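Local atomic coordinates of halotolerant alpha-type carbonic anhydrase (dCA II) (PDB entry 1Y7W), a protein that catalyses the reversible hydration of carbon dioxide to bicarbonate with a zinc ion, as a salt-tolerant alpha-type carbonic anhydrase. Residues G69-S74 / P113-G118; Q165-G170 / K241-T246. All coordinates share one frame; numbering follows the deposited sequence.

Interaction 1 of 2, residues G69-S74 / P113-G118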
loop_
_atom_site.group_PDB
_atom_site.type_symbol
_atom_site.label_atom_id
_atom_site.label_comp_id
_atom_site.label_asym_id
_atom_site.label_seq_id
_atom_site.Cartn_x
_atom_site.Cartn_y
_atom_site.Cartn_z
ATOM N N GLY A 69 23.147 0.407 2.229
ATOM C CA GLY A 69 22.290 -0.129 3.265
ATOM C C GLY A 69 21.055 -0.947 2.913
ATOM O O GLY A 69 20.490 -1.508 3.827
ATOM N N THR A 70 20.626 -1.014 1.647
ATOM C CA THR A 70 19.412 -1.762 1.285
ATOM C C THR A 70 19.567 -2.378 -0.111
ATOM O O THR A 70 19.955 -1.702 -1.056
ATOM C CB THR A 70 18.162 -0.820 1.291
ATOM O OG1 THR A 70 18.093 -0.127 2.528
ATOM C CG2 THR A 70 16.824 -1.614 1.100
ATOM N N SER A 71 19.252 -3.672 -0.238
ATOM C CA SER A 71 19.339 -4.369 -1.538
ATOM C C SER A 71 17.947 -4.396 -2.148
ATOM O O SER A 71 16.979 -3.961 -1.499
ATOM C CB SER A 71 19.722 -5.856 -1.323
ATOM O OG SER A 71 18.631 -6.533 -0.642
ATOM N N ALA A 72 17.873 -4.938 -3.383
ATOM C CA ALA A 72 16.632 -5.212 -4.096
ATOM C C ALA A 72 15.862 -6.205 -3.218
ATOM O O ALA A 72 16.468 -6.909 -2.409
ATOM C CB ALA A 72 16.922 -5.939 -5.421
ATOM N N VAL A 73 14.541 -6.271 -3.382
ATOM C CA VAL A 73 13.777 -7.277 -2.643
ATOM C C VAL A 73 13.803 -8.566 -3.466
ATOM O O VAL A 73 13.845 -8.526 -4.706
ATOM C CB VAL A 73 12.311 -6.854 -2.419
ATOM C CG1 VAL A 73 11.608 -6.658 -3.739
ATOM C CG2 VAL A 73 11.565 -7.936 -1.510
ATOM N N SER A 74 13.934 -9.701 -2.778
ATOM C CA SER A 74 13.804 -10.999 -3.447
ATOM C C SER A 74 12.302 -11.295 -3.164
ATOM O O SER A 74 11.935 -11.622 -2.029
ATOM C CB SER A 74 14.684 -12.078 -2.776
ATOM O OG SER A 74 16.047 -11.894 -3.163
ATOM N N PRO A 113 9.439 -13.088 1.176
ATOM C CA PRO A 113 10.376 -12.259 0.408
ATOM C C PRO A 113 11.475 -11.826 1.366
ATOM O O PRO A 113 11.260 -11.801 2.580
ATOM C CB PRO A 113 9.490 -11.058 -0.046
ATOM C CG PRO A 113 8.403 -11.000 1.011
ATOM C CD PRO A 113 8.095 -12.478 1.248
ATOM N N THR A 114 12.660 -11.494 0.840
ATOM C CA THR A 114 13.722 -11.024 1.716
ATOM C C THR A 114 14.349 -9.720 1.198
ATOM O O THR A 114 14.330 -9.424 0.007
ATOM C CB THR A 114 14.909 -12.051 1.846
ATOM O OG1 THR A 114 15.523 -12.228 0.563
ATOM C CG2 THR A 114 14.392 -13.421 2.313
ATOM N N ILE A 115 14.950 -8.987 2.117
ATOM C CA ILE A 115 15.693 -7.779 1.733
ATOM C C ILE A 115 16.909 -7.736 2.643
ATOM O O ILE A 115 16.792 -8.021 3.861
ATOM C CB ILE A 115 14.889 -6.476 1.960
ATOM C CG1 ILE A 115 13.534 -6.574 1.224
ATOM C CG2 ILE A 115 15.748 -5.223 1.434
ATOM C CD1 ILE A 115 12.594 -5.323 1.526
ATOM N N GLU A 116 18.065 -7.395 2.072
ATOM C CA GLU A 116 19.255 -7.290 2.885
ATOM C C GLU A 116 19.304 -5.857 3.350
ATOM O O GLU A 116 19.369 -4.924 2.529
ATOM C CB GLU A 116 20.523 -7.620 2.105
ATOM C CG GLU A 116 21.730 -7.583 3.029
ATOM C CD GLU A 116 23.063 -7.603 2.289
ATOM O OE1 GLU A 116 23.332 -6.647 1.598
ATOM O OE2 GLU A 116 23.835 -8.556 2.418
ATOM N N ILE A 117 19.300 -5.696 4.666
ATOM C CA ILE A 117 19.271 -4.369 5.257
ATOM C C ILE A 117 20.359 -4.204 6.277
ATOM O O ILE A 117 20.472 -4.990 7.248
ATOM C CB ILE A 117 17.878 -4.063 5.904
ATOM C CG1 ILE A 117 16.798 -4.008 4.817
ATOM C CG2 ILE A 117 17.904 -2.670 6.589
ATOM C CD1 ILE A 117 15.416 -3.992 5.401
ATOM N N GLY A 118 21.151 -3.164 6.061
ATOM C CA GLY A 118 22.288 -2.905 6.927
ATOM C C GLY A 118 23.176 -4.139 7.001
ATOM O O GLY A 118 23.678 -4.462 8.078
#
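Ser71 and Glu116 meet midway along a short, irregular antiparallel pairing between the loop 69-74 and strand 114-117, an edge strand of the carbonic anhydrase sheet; the end-to-end directions differ by 167°. Thr70 with Ile117 and Ser74 with Thr114 are two separate single bridges, the register shifting by one residue between them.

Backbone bonds hold both ends. Gly118 N donates to Gly69 O at 2.9 Å and Ser71 N to Glu116 O, while Ser74 and Thr114 form a hydrogen-bonded pair through both N-H groups. Between the bridges a side chain substitutes for a carbonyl: Ser71 OG accepts from Glu116 N at 2.9 Å with an N-H...O angle of 163°, and itself donates to Ala72 O. Its chi1 of 67°, between the backbone N and the carbonyl carbon, brings OG to that N-H.

The apolar contacts lie toward strand 240-251, where Val73 and Ile115 both touch His243. Thr70 CG2 meets Ile115 CG2 at 3.8 Å, whereas Thr70 OG1 is hydrogen-bonded to Lys241 NZ. Val73 CG2, anti to its backbone N, reaches Pro113 CB at 4.0 Å and, the two side chains crossing at a slant, Ile115 CG1 at 3.6 Å.

Interaction 2 of 2, residues Q165-G170 / K241-T246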
loop_
_atom_site.group_PDB
_atom_site.type_symbol
_atom_site.label_atom_id
_atom_site.label_comp_id
_atom_site.label_asym_id
_atom_site.label_seq_id
_atom_site.Cartn_x
_atom_site.Cartn_y
_atom_site.Cartn_z
ATOM N N GLN A 165 11.142 -2.828 11.259
ATOM C CA GLN A 165 11.434 -2.409 9.878
ATOM C C GLN A 165 10.237 -2.904 9.026
ATOM O O GLN A 165 9.791 -4.083 9.187
ATOM C CB GLN A 165 12.711 -3.094 9.384
ATOM C CG GLN A 165 12.924 -2.844 7.915
ATOM C CD GLN A 165 13.372 -1.408 7.679
ATOM O OE1 GLN A 165 14.448 -1.037 8.133
ATOM N NE2 GLN A 165 12.562 -0.601 6.941
ATOM N N LEU A 166 9.688 -2.016 8.175
ATOM C CA LEU A 166 8.615 -2.415 7.275
ATOM C C LEU A 166 9.073 -2.379 5.806
ATOM O O LEU A 166 10.053 -1.705 5.473
ATOM C CB LEU A 166 7.384 -1.474 7.410
ATOM C CG LEU A 166 6.784 -1.338 8.818
ATOM C CD1 LEU A 166 5.545 -0.419 8.776
ATOM C CD2 LEU A 166 6.371 -2.780 9.280
ATOM N N ALA A 167 8.387 -3.128 4.939
ATOM C CA ALA A 167 8.678 -3.057 3.490
ATOM C C ALA A 167 7.313 -2.939 2.858
ATOM O O ALA A 167 6.418 -3.744 3.186
ATOM C CB ALA A 167 9.351 -4.332 3.008
ATOM N N VAL A 168 7.106 -1.942 1.991
ATOM C CA VAL A 168 5.789 -1.817 1.385
ATOM C C VAL A 168 5.916 -1.851 -0.146
ATOM O O VAL A 168 6.850 -1.247 -0.735
ATOM C CB VAL A 168 5.051 -0.519 1.865
ATOM C CG1 VAL A 168 3.668 -0.350 1.086
ATOM C CG2 VAL A 168 4.833 -0.603 3.406
ATOM N N ILE A 169 4.973 -2.553 -0.764
ATOM C CA ILE A 169 4.945 -2.678 -2.200
ATOM C C ILE A 169 3.809 -1.798 -2.673
ATOM O O ILE A 169 2.706 -1.896 -2.156
ATOM C CB ILE A 169 4.717 -4.132 -2.602
ATOM C CG1 ILE A 169 6.051 -4.878 -2.350
ATOM C CG2 ILE A 169 4.317 -4.242 -4.050
ATOM C CD1 ILE A 169 5.997 -6.418 -2.434
ATOM N N GLY A 170 4.089 -0.930 -3.636
ATOM C CA GLY A 170 3.044 -0.018 -4.091
ATOM C C GLY A 170 2.724 -0.400 -5.516
ATOM O O GLY A 170 3.656 -0.526 -6.296
ATOM N N LYS A 241 10.836 0.507 3.752
ATOM C CA LYS A 241 11.595 0.366 2.504
ATOM C C LYS A 241 10.461 0.305 1.439
ATOM O O LYS A 241 9.633 -0.625 1.443
ATOM C CB LYS A 241 12.386 -0.941 2.479
ATOM C CG LYS A 241 13.443 -1.008 3.546
ATOM C CD LYS A 241 14.330 0.231 3.598
ATOM C CE LYS A 241 15.497 -0.019 4.533
ATOM N NZ LYS A 241 16.341 1.239 4.568
ATOM N N TRP A 242 10.421 1.303 0.549
ATOM C CA TRP A 242 9.368 1.369 -0.445
ATOM C C TRP A 242 9.768 0.677 -1.750
ATOM O O TRP A 242 10.941 0.728 -2.168
ATOM C CB TRP A 242 8.987 2.867 -0.737
ATOM C CG TRP A 242 7.994 3.405 0.267
ATOM C CD1 TRP A 242 8.252 4.142 1.412
ATOM C CD2 TRP A 242 6.607 3.190 0.232
ATOM N NE1 TRP A 242 7.081 4.407 2.081
ATOM C CE2 TRP A 242 6.051 3.828 1.369
ATOM C CE3 TRP A 242 5.760 2.514 -0.661
ATOM C CZ2 TRP A 242 4.674 3.817 1.635
ATOM C CZ3 TRP A 242 4.403 2.504 -0.413
ATOM C CH2 TRP A 242 3.864 3.160 0.745
ATOM N N HIS A 243 8.790 0.037 -2.385
ATOM C CA HIS A 243 9.007 -0.626 -3.678
ATOM C C HIS A 243 7.774 -0.220 -4.513
ATOM O O HIS A 243 6.709 -0.815 -4.393
ATOM C CB HIS A 243 9.061 -2.157 -3.522
ATOM C CG HIS A 243 9.996 -2.638 -2.453
ATOM N ND1 HIS A 243 9.746 -2.457 -1.106
ATOM C CD2 HIS A 243 11.199 -3.258 -2.532
ATOM C CE1 HIS A 243 10.767 -2.923 -0.406
ATOM N NE2 HIS A 243 11.661 -3.410 -1.243
ATOM N N VAL A 244 7.907 0.808 -5.343
ATOM C CA VAL A 244 6.788 1.273 -6.152
ATOM C C VAL A 244 6.911 0.757 -7.598
ATOM O O VAL A 244 7.794 1.191 -8.322
ATOM C CB VAL A 244 6.743 2.811 -6.126
ATOM C CG1 VAL A 244 5.541 3.301 -6.898
ATOM C CG2 VAL A 244 6.662 3.279 -4.686
ATOM N N PHE A 245 6.070 -0.217 -7.977
ATOM C CA PHE A 245 6.096 -0.787 -9.326
ATOM C C PHE A 245 5.649 0.251 -10.315
ATOM O O PHE A 245 4.637 0.847 -10.130
ATOM C CB PHE A 245 5.208 -2.031 -9.362
ATOM C CG PHE A 245 5.836 -3.159 -8.623
ATOM C CD1 PHE A 245 6.478 -4.184 -9.321
ATOM C CD2 PHE A 245 5.958 -3.103 -7.223
ATOM C CE1 PHE A 245 7.246 -5.171 -8.642
ATOM C CE2 PHE A 245 6.720 -4.062 -6.515
ATOM C CZ PHE A 245 7.363 -5.110 -7.237
ATOM N N THR A 246 6.390 0.384 -11.402
ATOM C CA THR A 246 6.090 1.413 -12.380
ATOM C C THR A 246 5.162 1.019 -13.535
ATOM O O THR A 246 4.755 1.875 -14.271
ATOM C CB THR A 246 7.445 2.031 -12.867
ATOM O OG1 THR A 246 8.310 0.998 -13.330
ATOM C CG2 THR A 246 8.128 2.739 -11.685
HETATM O O HOH W 1 13.765 2.201 6.573
#
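Gln165 and Lys241 open a parallel pairing of neighbouring strands, 166-170 beside 241-245, in the core sheet of the carbonic anhydrase fold; the axes run 14° apart with 4.6 Å closest approach.

The Gln165 side chain crosses that of Lys241 at about a right angle, laying NE2 3.5 Å from Lys241 CG. A bend at chi2 (73°) turns CD back, and NE2 donates to Leu166 O almost within its own amide plane. Leu166 O also accepts from the backbone N of Lys241, so two donors converge on one carbonyl. A water accepts from NE2 and, weakly, from Lys241 NZ, whose main partner is Asp228.

Ala167 CB approaches His243 CE1 at 4.0 Å on the face shared with Lys241. Val168 N donates to Lys241 O. On the other face, Val168 lies alongside Trp242: CB stands over the six-membered ring, 3.9 Å from its centroid and 14° off the normal, a CH-pi contact, while CG1 presses on CZ3. The side chain of Trp242 comes within about 5 Å of the zinc ion and packs edge-to-face on the zinc ligand His150, which places this pair beside the active site.

Val168 O receives two bonds from His243: the backbone N comes nearly in line with the C=O, and ND1, 3.2 Å away, comes from above the carbonyl plane although the oxygen lies in the ring plane. This would fix the imidazole rotation.

Ile169 CG2 contacts Phe245 CE2 at 3.4 Å. Gly170 N donates to His243 O at 2.7 Å, and Gly170 O, at the Phe245 ring edge, accepts from Phe245 N.

How the interactions relate
From the N terminus, the loop 69-74 comes first and interaction 1 closes on strand 114-117 after 38 intervening residues, 6 of them in strands. Interaction 2 then opens at 165-170 and closes at 241-246, across 70 residues that include 20 in helices. The contacts are therefore in series, neither nested nor crossed. Their centres lie 11 Å apart and they touch in space: Ile115 CD1 packs 3.5 Å from His243 NE2 and 3.7 Å from Ala167 CB, while Val73 CG1 lies 3.6 Å from His243 CD2. Interaction 1 thus joins a loop to an edge strand, interaction 2 pairs two inner strands, and the shared packing lays the edge strand and loop over the face of the inner strands that carries Ala167 and His243.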